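Local coordinates for protein Cys-Gly metallodipeptidase DUG1 (Saccharomyces cerevisiae, PDB 4G1P) that hydrolyses the Cys-Gly dipeptide as a metal-dependent M20-family dipeptidase and serves as the catalytic component of the glutathione degradosomal complex, at residues F20-K25 and P141-I146; Y202-K207 and H312-P317; I262-I267 and Q363-A368. All coordinates share one frame; numbering follows the deposited sequence.

Interaction 1. Residues F20-K25 and P141-I146; sequences FSRLTK and PLLSWI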
loop_
_atom_site.group_PDB
_atom_site.type_symbol
_atom_site.label_atom_id
_atom_site.label_comp_id
_atom_site.label_asym_id
_atom_site.label_seq_id
_atom_site.Cartn_x
_atom_site.Cartn_y
_atom_site.Cartn_z
ATOM N N PHE A 20 -19.906 29.119 10.997
ATOM C CA PHE A 20 -18.778 28.895 10.108
ATOM C C PHE A 20 -17.518 28.821 10.940
ATOM O O PHE A 20 -16.663 27.956 10.749
ATOM C CB PHE A 20 -18.635 30.049 9.117
ATOM C CG PHE A 20 -19.597 30.002 7.963
ATOM C CD1 PHE A 20 -20.106 28.799 7.504
ATOM C CD2 PHE A 20 -19.986 31.176 7.319
ATOM C CE1 PHE A 20 -20.997 28.778 6.422
ATOM C CE2 PHE A 20 -20.875 31.160 6.241
ATOM C CZ PHE A 20 -21.378 29.967 5.792
ATOM N N SER A 21 -17.407 29.755 11.867
ATOM C CA SER A 21 -16.235 29.829 12.700
ATOM C C SER A 21 -16.098 28.550 13.520
ATOM O O SER A 21 -15.030 27.922 13.564
ATOM C CB SER A 21 -16.329 31.050 13.601
ATOM O OG SER A 21 -15.203 31.119 14.452
ATOM N N ARG A 22 -17.186 28.160 14.165
ATOM C CA ARG A 22 -17.194 26.948 14.957
ATOM C C ARG A 22 -16.797 25.749 14.097
ATOM O O ARG A 22 -15.985 24.923 14.512
ATOM C CB ARG A 22 -18.567 26.742 15.577
ATOM C CG ARG A 22 -18.788 25.346 16.096
ATOM C CD ARG A 22 -20.193 25.190 16.645
ATOM N NE ARG A 22 -20.330 25.820 17.953
ATOM C CZ ARG A 22 -21.464 26.305 18.438
ATOM N NH1 ARG A 22 -22.585 26.242 17.729
ATOM N NH2 ARG A 22 -21.473 26.851 19.641
ATOM N N LEU A 23 -17.339 25.680 12.888
ATOM C CA LEU A 23 -17.093 24.546 12.014
ATOM C C LEU A 23 -15.641 24.541 11.513
ATOM O O LEU A 23 -15.066 23.494 11.262
ATOM C CB LEU A 23 -18.083 24.547 10.857
ATOM C CG LEU A 23 -17.965 23.417 9.844
ATOM C CD1 LEU A 23 -18.136 22.076 10.515
ATOM C CD2 LEU A 23 -18.988 23.597 8.743
ATOM N N THR A 24 -15.035 25.714 11.403
ATOM C CA THR A 24 -13.661 25.787 10.929
ATOM C C THR A 24 -12.703 25.206 11.953
ATOM O O THR A 24 -11.793 24.457 11.594
ATOM C CB THR A 24 -13.226 27.226 10.622
ATOM O OG1 THR A 24 -14.101 27.798 9.642
ATOM C CG2 THR A 24 -11.810 27.240 10.107
ATOM N N LYS A 25 -12.910 25.561 13.221
ATOM C CA LYS A 25 -12.031 25.108 14.292
ATOM C C LYS A 25 -12.066 23.599 14.407
ATOM O O LYS A 25 -11.021 22.948 14.520
ATOM C CB LYS A 25 -12.433 25.724 15.626
ATOM C CG LYS A 25 -12.028 27.173 15.784
ATOM C CD LYS A 25 -12.802 27.854 16.905
ATOM C CE LYS A 25 -12.464 29.326 16.977
ATOM N NZ LYS A 25 -12.130 29.821 15.608
ATOM N N PRO A 141 -22.839 17.938 10.151
ATOM C CA PRO A 141 -24.152 17.587 10.704
ATOM C C PRO A 141 -24.150 17.578 12.230
ATOM O O PRO A 141 -25.062 18.146 12.826
ATOM C CB PRO A 141 -24.394 16.175 10.159
ATOM C CG PRO A 141 -23.557 16.106 8.915
ATOM C CD PRO A 141 -22.333 16.897 9.235
ATOM N N LEU A 142 -23.144 16.957 12.841
ATOM C CA LEU A 142 -23.027 16.929 14.292
ATOM C C LEU A 142 -23.149 18.334 14.882
ATOM O O LEU A 142 -24.009 18.586 15.726
ATOM C CB LEU A 142 -21.691 16.308 14.712
ATOM C CG LEU A 142 -21.424 16.070 16.197
ATOM C CD1 LEU A 142 -20.391 14.972 16.355
ATOM C CD2 LEU A 142 -20.935 17.324 16.883
ATOM N N LEU A 143 -22.272 19.241 14.456
ATOM C CA LEU A 143 -22.272 20.591 15.007
ATOM C C LEU A 143 -23.595 21.319 14.724
ATOM O O LEU A 143 -23.994 22.217 15.469
ATOM C CB LEU A 143 -21.090 21.399 14.473
ATOM C CG LEU A 143 -19.699 20.948 14.919
ATOM C CD1 LEU A 143 -18.609 21.722 14.179
ATOM C CD2 LEU A 143 -19.552 21.097 16.431
ATOM N N SER A 144 -24.275 20.918 13.658
ATOM C CA SER A 144 -25.548 21.531 13.312
ATOM C C SER A 144 -26.531 21.491 14.480
ATOM O O SER A 144 -27.227 22.476 14.739
ATOM C CB SER A 144 -26.157 20.855 12.088
ATOM O OG SER A 144 -25.424 21.157 10.923
ATOM N N TRP A 145 -26.572 20.368 15.191
ATOM C CA TRP A 145 -27.423 20.274 16.376
ATOM C C TRP A 145 -27.142 21.393 17.370
ATOM O O TRP A 145 -28.074 21.970 17.933
ATOM C CB TRP A 145 -27.273 18.925 17.062
ATOM C CG TRP A 145 -27.758 17.788 16.211
ATOM C CD1 TRP A 145 -27.003 16.799 15.657
ATOM C CD2 TRP A 145 -29.106 17.551 15.784
ATOM N NE1 TRP A 145 -27.798 15.954 14.930
ATOM C CE2 TRP A 145 -29.094 16.389 14.996
ATOM C CE3 TRP A 145 -30.321 18.205 16.003
ATOM C CZ2 TRP A 145 -30.253 15.866 14.419
ATOM C CZ3 TRP A 145 -31.471 17.681 15.437
ATOM C CH2 TRP A 145 -31.428 16.525 14.651
ATOM N N ILE A 146 -25.868 21.730 17.565
ATOM C CA ILE A 146 -25.528 22.815 18.482
ATOM C C ILE A 146 -25.912 24.187 17.925
ATOM O O ILE A 146 -26.444 25.021 18.654
ATOM C CB ILE A 146 -24.049 22.811 18.840
ATOM C CG1 ILE A 146 -23.621 21.401 19.241
ATOM C CG2 ILE A 146 -23.765 23.838 19.940
ATOM C CD1 ILE A 146 -22.139 21.243 19.387
#
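Leu-23 and Leu-143 have the nearest CA atoms of the two segments, 7.2 Å apart. Segments 20-25 and 141-146 are both helical, with axes approaching to 10.6 Å and N-to-C directions 140° apart, a steeply inclined antiparallel pairing. Four side chains make the contact. The CD1 methyls of Leu-23 and Leu-143 meet at 3.7 Å; Leu-143 leaves its backbone toward the other helix, whereas Leu-23 has to reach across with its branched end. CD1 of Leu-143 also lies 4.1 Å from CG of Arg-22, and its CD2 lies at the same distance from CD of Arg-22, so both methyls of the fork are used. With CG of Arg-22 opposite its backbone N (chi1 164°) and the chain bent at chi3 (-76°), the aliphatic part runs past Leu-143 and the guanidinium arrives over Ile-146. There CG2 of Ile-146 stands 3.3 Å above the guanidinium plane, displaced toward its rim, with NH1 of Arg-22 as its nearest atom at 3.5 Å. While a methyl packs on that face, the polar atoms find partners outside the two segments: NH1 forms a salt bridge with Asp-150 and a hydrogen bond with Asn-147, and NE binds Gln-52. A leucine in place of Arg-22 would probably leave Asp-150 without its counter-charge and Gln-52 without its donor, and take the guanidinium face from the methyl of Ile-146. The contact is plain helix packing between helices 16-28 and 135-154 of the catalytic domain. Helix 39-55 completes the cluster, with Ile-49 against Leu-142 and Leu-53 against Ile-146; helix 458-477 packs on Ser-144 and Trp-145, and strand 122-124 touches Phe-20 and Thr-24 through Ile-123.

Interaction 2. Residues Y202-K207 and H312-P317; sequences YWLGTK and HRWRYP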
loop_
_atom_site.group_PDB
_atom_site.type_symbol
_atom_site.label_atom_id
_atom_site.label_comp_id
_atom_site.label_asym_id
_atom_site.label_seq_id
_atom_site.Cartn_x
_atom_site.Cartn_y
_atom_site.Cartn_z
ATOM N N TYR A 202 -26.734 10.953 3.498
ATOM C CA TYR A 202 -26.846 11.957 2.435
ATOM C C TYR A 202 -28.103 11.743 1.636
ATOM O O TYR A 202 -28.684 10.662 1.679
ATOM C CB TYR A 202 -25.635 11.853 1.495
ATOM C CG TYR A 202 -24.422 11.397 2.249
ATOM C CD1 TYR A 202 -24.143 10.039 2.400
ATOM C CD2 TYR A 202 -23.600 12.315 2.890
ATOM C CE1 TYR A 202 -23.053 9.615 3.144
ATOM C CE2 TYR A 202 -22.512 11.901 3.626
ATOM C CZ TYR A 202 -22.238 10.554 3.754
ATOM O OH TYR A 202 -21.151 10.141 4.499
ATOM N N TRP A 203 -28.505 12.771 0.893
ATOM C CA TRP A 203 -29.564 12.635 -0.095
ATOM C C TRP A 203 -29.105 11.601 -1.078
ATOM O O TRP A 203 -27.909 11.394 -1.258
ATOM C CB TRP A 203 -29.767 13.931 -0.871
ATOM C CG TRP A 203 -30.294 15.060 -0.083
ATOM C CD1 TRP A 203 -30.645 15.048 1.233
ATOM C CD2 TRP A 203 -30.541 16.388 -0.557
ATOM N NE1 TRP A 203 -31.092 16.292 1.613
ATOM C CE2 TRP A 203 -31.036 17.133 0.531
ATOM C CE3 TRP A 203 -30.385 17.020 -1.792
ATOM C CZ2 TRP A 203 -31.388 18.475 0.418
ATOM C CZ3 TRP A 203 -30.731 18.352 -1.902
ATOM C CH2 TRP A 203 -31.229 19.064 -0.803
ATOM N N LEU A 204 -30.057 10.968 -1.735
ATOM C CA LEU A 204 -29.747 10.012 -2.785
ATOM C C LEU A 204 -28.952 10.663 -3.921
ATOM O O LEU A 204 -27.977 10.106 -4.431
ATOM C CB LEU A 204 -31.057 9.450 -3.327
ATOM C CG LEU A 204 -30.943 8.550 -4.544
ATOM C CD1 LEU A 204 -30.173 7.322 -4.142
ATOM C CD2 LEU A 204 -32.345 8.205 -5.026
ATOM N N GLY A 205 -29.391 11.846 -4.320
ATOM C CA GLY A 205 -28.825 12.528 -5.461
ATOM C C GLY A 205 -28.458 13.911 -5.002
ATOM O O GLY A 205 -28.111 14.096 -3.833
ATOM N N THR A 206 -28.556 14.888 -5.894
ATOM C CA THR A 206 -28.122 16.230 -5.551
ATOM C C THR A 206 -29.221 17.290 -5.576
ATOM O O THR A 206 -28.960 18.447 -5.272
ATOM C CB THR A 206 -27.010 16.689 -6.484
ATOM O OG1 THR A 206 -27.542 16.854 -7.802
ATOM C CG2 THR A 206 -25.869 15.671 -6.505
ATOM N N LYS A 207 -30.442 16.902 -5.920
ATOM C CA LYS A 207 -31.491 17.882 -6.216
ATOM C C LYS A 207 -32.678 17.842 -5.258
ATOM O O LYS A 207 -33.393 18.823 -5.124
ATOM C CB LYS A 207 -32.014 17.671 -7.632
ATOM C CG LYS A 207 -30.944 17.296 -8.655
ATOM C CD LYS A 207 -31.500 16.315 -9.688
ATOM C CE LYS A 207 -30.507 16.084 -10.809
ATOM N NZ LYS A 207 -30.047 17.383 -11.375
ATOM N N HIS A 312 -29.937 -2.408 -5.961
ATOM C CA HIS A 312 -28.593 -2.896 -5.736
ATOM C C HIS A 312 -27.762 -2.000 -4.809
ATOM O O HIS A 312 -26.786 -2.469 -4.225
ATOM C CB HIS A 312 -27.887 -3.213 -7.058
ATOM C CG HIS A 312 -28.299 -4.533 -7.633
ATOM N ND1 HIS A 312 -29.165 -4.646 -8.700
ATOM C CD2 HIS A 312 -28.007 -5.797 -7.249
ATOM C CE1 HIS A 312 -29.370 -5.924 -8.960
ATOM N NE2 HIS A 312 -28.681 -6.643 -8.093
ATOM N N ARG A 313 -28.156 -0.733 -4.652
ATOM C CA ARG A 313 -27.600 0.091 -3.572
ATOM C C ARG A 313 -28.246 -0.208 -2.229
ATOM O O ARG A 313 -27.598 -0.083 -1.202
ATOM C CB ARG A 313 -27.813 1.578 -3.812
ATOM C CG ARG A 313 -27.252 2.112 -5.082
ATOM C CD ARG A 313 -27.797 3.507 -5.312
ATOM N NE ARG A 313 -27.192 4.463 -4.396
ATOM C CZ ARG A 313 -26.611 5.584 -4.791
ATOM N NH1 ARG A 313 -26.584 5.881 -6.078
ATOM N NH2 ARG A 313 -26.073 6.410 -3.903
ATOM N N TRP A 314 -29.528 -0.568 -2.229
ATOM C CA TRP A 314 -30.296 -0.568 -0.977
ATOM C C TRP A 314 -30.591 -1.919 -0.333
ATOM O O TRP A 314 -30.576 -2.030 0.891
ATOM C CB TRP A 314 -31.616 0.185 -1.147
ATOM C CG TRP A 314 -31.465 1.643 -1.423
ATOM C CD1 TRP A 314 -30.328 2.385 -1.314
ATOM C CD2 TRP A 314 -32.492 2.540 -1.876
ATOM N NE1 TRP A 314 -30.580 3.682 -1.675
ATOM C CE2 TRP A 314 -31.901 3.808 -2.020
ATOM C CE3 TRP A 314 -33.856 2.390 -2.174
ATOM C CZ2 TRP A 314 -32.626 4.928 -2.441
ATOM C CZ3 TRP A 314 -34.572 3.497 -2.598
ATOM C CH2 TRP A 314 -33.956 4.749 -2.728
ATOM N N ARG A 315 -30.894 -2.937 -1.134
ATOM C CA ARG A 315 -31.475 -4.147 -0.552
ATOM C C ARG A 315 -30.894 -5.456 -1.056
ATOM O O ARG A 315 -31.296 -6.513 -0.596
ATOM C CB ARG A 315 -33.007 -4.144 -0.690
ATOM C CG ARG A 315 -33.510 -4.106 -2.121
ATOM C CD ARG A 315 -33.968 -5.481 -2.568
ATOM N NE ARG A 315 -34.910 -6.053 -1.620
ATOM C CZ ARG A 315 -34.922 -7.332 -1.259
ATOM N NH1 ARG A 315 -34.043 -8.174 -1.784
ATOM N NH2 ARG A 315 -35.814 -7.775 -0.376
ATOM N N TYR A 316 -29.955 -5.384 -1.990
ATOM C CA TYR A 316 -29.134 -6.550 -2.340
ATOM C C TYR A 316 -27.735 -6.343 -1.783
ATOM O O TYR A 316 -27.235 -5.225 -1.793
ATOM C CB TYR A 316 -29.085 -6.756 -3.859
ATOM C CG TYR A 316 -30.406 -7.229 -4.434
ATOM C CD1 TYR A 316 -31.142 -8.222 -3.797
ATOM C CD2 TYR A 316 -30.929 -6.673 -5.593
ATOM C CE1 TYR A 316 -32.351 -8.663 -4.309
ATOM C CE2 TYR A 316 -32.138 -7.106 -6.107
ATOM C CZ TYR A 316 -32.843 -8.104 -5.459
ATOM O OH TYR A 316 -34.049 -8.548 -5.957
ATOM N N PRO A 317 -27.102 -7.410 -1.280
ATOM C CA PRO A 317 -25.760 -7.268 -0.705
ATOM C C PRO A 317 -24.731 -6.872 -1.749
ATOM O O PRO A 317 -25.002 -6.945 -2.947
ATOM C CB PRO A 317 -25.452 -8.671 -0.161
ATOM C CG PRO A 317 -26.331 -9.580 -0.924
ATOM C CD PRO A 317 -27.578 -8.801 -1.246
#
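Leu-204 reaches from a catalytic-domain loop of the M20 peptidase fold to Arg-313 and Trp-314 at the C-terminal end of helix 306-314 in the lid domain, so the contact joins the two domains. The loop follows strand 195-198 of the mixed sheet of the catalytic domain and precedes strand 210-226. The backbones stay far apart, 10.2 Å between the CA atoms of Leu-204 and Arg-313, and side chains bridge the distance. The close-packed part is small: with CG of Leu-204 opposite its backbone N (chi1 173°), the CD1 methyl meets both longer side chains, the indole of Trp-314 and the guanidinium of Arg-313. It touches CZ2 of Trp-314 at 3.8 Å, the leucine and tryptophan side chains lying roughly at right angles, and CD2 of Leu-204 follows at 4.2 Å from the same carbon. Trp-314 itself rests on Thr-417 and Arg-418 of strand 415-419. Arg-313 is buried too, packed by Phe-287, by Leu-292 and by Ile-236 of the second subunit, so the contact also adjoins the dimer interface.

Further along the loop, by contrast, nothing meets the helix end, and Lys-207 is exposed to solvent. Back in the packed part, the Arg-313 guanidinium offers one face to the leucine: CD1 of Leu-204 sits 4.0 Å above the plane, over its centre.

Interaction 3. Residues I262-I267 and Q363-A368; sequences ILIDGI and QKHCDA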
loop_
_atom_site.group_PDB
_atom_site.type_symbol
_atom_site.label_atom_id
_atom_site.label_comp_id
_atom_site.label_asym_id
_atom_site.label_seq_id
_atom_site.Cartn_x
_atom_site.Cartn_y
_atom_site.Cartn_z
ATOM N N ILE A 262 -21.744 -11.592 -6.024
ATOM C CA ILE A 262 -20.973 -12.232 -4.976
ATOM C C ILE A 262 -20.957 -13.737 -5.234
ATOM O O ILE A 262 -21.977 -14.318 -5.591
ATOM C CB ILE A 262 -21.548 -11.899 -3.602
ATOM C CG1 ILE A 262 -21.611 -10.379 -3.436
ATOM C CG2 ILE A 262 -20.723 -12.531 -2.494
ATOM C CD1 ILE A 262 -22.094 -9.926 -2.081
ATOM N N LEU A 263 -19.794 -14.363 -5.075
ATOM C CA LEU A 263 -19.618 -15.751 -5.475
ATOM C C LEU A 263 -19.503 -16.674 -4.292
ATOM O O LEU A 263 -19.152 -17.836 -4.438
ATOM C CB LEU A 263 -18.384 -15.894 -6.354
ATOM C CG LEU A 263 -18.465 -14.990 -7.571
ATOM C CD1 LEU A 263 -17.232 -15.105 -8.412
ATOM C CD2 LEU A 263 -19.693 -15.326 -8.382
ATOM N N ILE A 264 -19.806 -16.167 -3.114
ATOM C CA ILE A 264 -19.700 -16.987 -1.927
ATOM C C ILE A 264 -20.986 -17.769 -1.728
ATOM O O ILE A 264 -22.058 -17.185 -1.665
ATOM C CB ILE A 264 -19.416 -16.119 -0.713
ATOM C CG1 ILE A 264 -18.007 -15.531 -0.829
ATOM C CG2 ILE A 264 -19.587 -16.915 0.558
ATOM C CD1 ILE A 264 -17.690 -14.498 0.217
ATOM N N ASP A 265 -20.886 -19.091 -1.649
ATOM C CA ASP A 265 -22.067 -19.924 -1.430
ATOM C C ASP A 265 -22.767 -19.582 -0.125
ATOM O O ASP A 265 -22.130 -19.370 0.905
ATOM C CB ASP A 265 -21.702 -21.417 -1.404
ATOM C CG ASP A 265 -21.532 -22.003 -2.789
ATOM O OD1 ASP A 265 -22.057 -21.401 -3.755
ATOM O OD2 ASP A 265 -20.876 -23.070 -2.912
ATOM N N GLY A 266 -24.090 -19.549 -0.169
ATOM C CA GLY A 266 -24.865 -19.451 1.050
ATOM C C GLY A 266 -25.490 -18.102 1.290
ATOM O O GLY A 266 -26.421 -18.005 2.078
ATOM N N ILE A 267 -25.006 -17.068 0.608
ATOM C CA ILE A 267 -25.448 -15.715 0.922
ATOM C C ILE A 267 -26.835 -15.401 0.372
ATOM O O ILE A 267 -27.709 -14.899 1.099
ATOM C CB ILE A 267 -24.452 -14.655 0.448
ATOM C CG1 ILE A 267 -23.078 -14.925 1.049
ATOM C CG2 ILE A 267 -24.920 -13.266 0.872
ATOM C CD1 ILE A 267 -22.110 -13.788 0.850
ATOM N N GLN A 363 -15.460 -17.573 5.551
ATOM C CA GLN A 363 -14.332 -18.404 5.927
ATOM C C GLN A 363 -14.310 -19.731 5.173
ATOM O O GLN A 363 -13.270 -20.164 4.657
ATOM C CB GLN A 363 -14.375 -18.671 7.424
ATOM C CG GLN A 363 -13.919 -17.503 8.255
ATOM C CD GLN A 363 -14.259 -17.671 9.712
ATOM O OE1 GLN A 363 -15.067 -18.526 10.068
ATOM N NE2 GLN A 363 -13.644 -16.863 10.568
ATOM N N LYS A 364 -15.463 -20.380 5.126
ATOM C CA LYS A 364 -15.585 -21.636 4.402
ATOM C C LYS A 364 -15.131 -21.463 2.956
ATOM O O LYS A 364 -14.371 -22.274 2.439
ATOM C CB LYS A 364 -17.021 -22.169 4.487
ATOM C CG LYS A 364 -17.320 -23.397 3.633
ATOM C CD LYS A 364 -18.676 -24.014 4.013
ATOM C CE LYS A 364 -19.315 -24.778 2.846
ATOM N NZ LYS A 364 -19.162 -26.267 2.923
ATOM N N HIS A 365 -15.570 -20.382 2.323
ATOM C CA HIS A 365 -15.248 -20.127 0.925
ATOM C C HIS A 365 -13.755 -19.871 0.741
ATOM O O HIS A 365 -13.118 -20.423 -0.163
ATOM C CB HIS A 365 -16.047 -18.930 0.422
ATOM C CG HIS A 365 -15.633 -18.447 -0.929
ATOM N ND1 HIS A 365 -16.340 -18.743 -2.072
ATOM C CD2 HIS A 365 -14.592 -17.675 -1.320
ATOM C CE1 HIS A 365 -15.751 -18.178 -3.111
ATOM N NE2 HIS A 365 -14.686 -17.524 -2.683
ATOM N N CYS A 366 -13.198 -19.025 1.596
ATOM C CA CYS A 366 -11.806 -18.636 1.466
ATOM C C CYS A 366 -10.877 -19.801 1.770
ATOM O O CYS A 366 -9.891 -20.010 1.068
ATOM C CB CYS A 366 -11.499 -17.453 2.380
ATOM S SG CYS A 366 -12.232 -15.912 1.794
ATOM N N ASP A 367 -11.202 -20.556 2.815
ATOM C CA ASP A 367 -10.405 -21.713 3.200
ATOM C C ASP A 367 -10.388 -22.741 2.066
ATOM O O ASP A 367 -9.346 -23.342 1.744
ATOM C CB ASP A 367 -10.949 -22.335 4.490
ATOM C CG ASP A 367 -10.574 -21.539 5.740
ATOM O OD1 ASP A 367 -9.705 -20.650 5.659
ATOM O OD2 ASP A 367 -11.127 -21.808 6.820
ATOM N N ALA A 368 -11.542 -22.919 1.441
ATOM C CA ALA A 368 -11.687 -23.952 0.434
ATOM C C ALA A 368 -10.958 -23.558 -0.831
ATOM O O ALA A 368 -10.348 -24.391 -1.503
ATOM C CB ALA A 368 -13.143 -24.193 0.136
HETATM O O HOH W 1 -18.533 -20.842 -2.425
#
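Two torsions set Ile-264 against His-365. The imidazole swings out from its helix with CG opposite the backbone N (chi1 171°), and in Ile-264 a chi1 of -68° places CG1 opposite the carbonyl carbon, where it can lie over the ring. CG1 of Ile-264 stands 3.9 Å from the ring centroid of His-365 and 15° off the ring normal, a CH-pi contact over one face. The two side chains cross at about a right angle, and CG2 of Ile-264 extends the contact to CB of His-365 at 4.1 Å. The carbonyl O of Leu-263 approaches the ring obliquely, 3.7 Å from CE1 of His-365.

At the edge of the same ring, in its plane, a water is hydrogen-bonded to ND1 of His-365 (3.1 Å). This water also accepts a hydrogen bond from the backbone N of Asp-265, at 3.0 Å, and thereby ties the loop backbone to the helix side chain. The other ring nitrogen, NE2, is hydrogen-bonded to Ser-254. With both nitrogens engaged and a face pressed by Ile-264, the rotation of the imidazole is probably well fixed. Ile-264 is also the first residue of a type II beta turn that ends at Ile-267; Gly-266 there has a positive phi, and any side chain at this position would collide with the carbonyl O of Asp-265, which glycine avoids.

The contact is structural packing within the lid domain, away from the zinc site. It pins the loop between helices 244-252 and 267-270 to the flank of helix 355-371. Leu-255 supports both Ile-264 and His-365, Ile-264 further touches Leu-361 and Val-362 of that helix, and Leu-319 of strand 318-325 packs on Ile-262 and Ile-264, joining loop, helix and sheet.

Interaction 1 closes along the chain before interaction 2 opens, whereas the segments of interactions 2 and 3 alternate. Centre to centre, interactions 1 and 2 lie about 26 Å apart, as do 2 and 3; interactions 1 and 3, about 44 Å apart, fall on opposite sides of the chain's centre. Interactions 2 and 3 touch where C of Pro-317 packs 4.0 Å from CD1 of Ile-262. Helix 135-154 links interactions 1 and 2, since Tyr-202 rests on its Thr-136 and Asp-137, the latter a zinc ligand. Strand 318-325 follows Pro-317 and carries Leu-319, which packs on interaction 3. Interaction 1 thus lies in the catalytic domain, interaction 2 joins it to the lid, and interaction 3 lies in the lid.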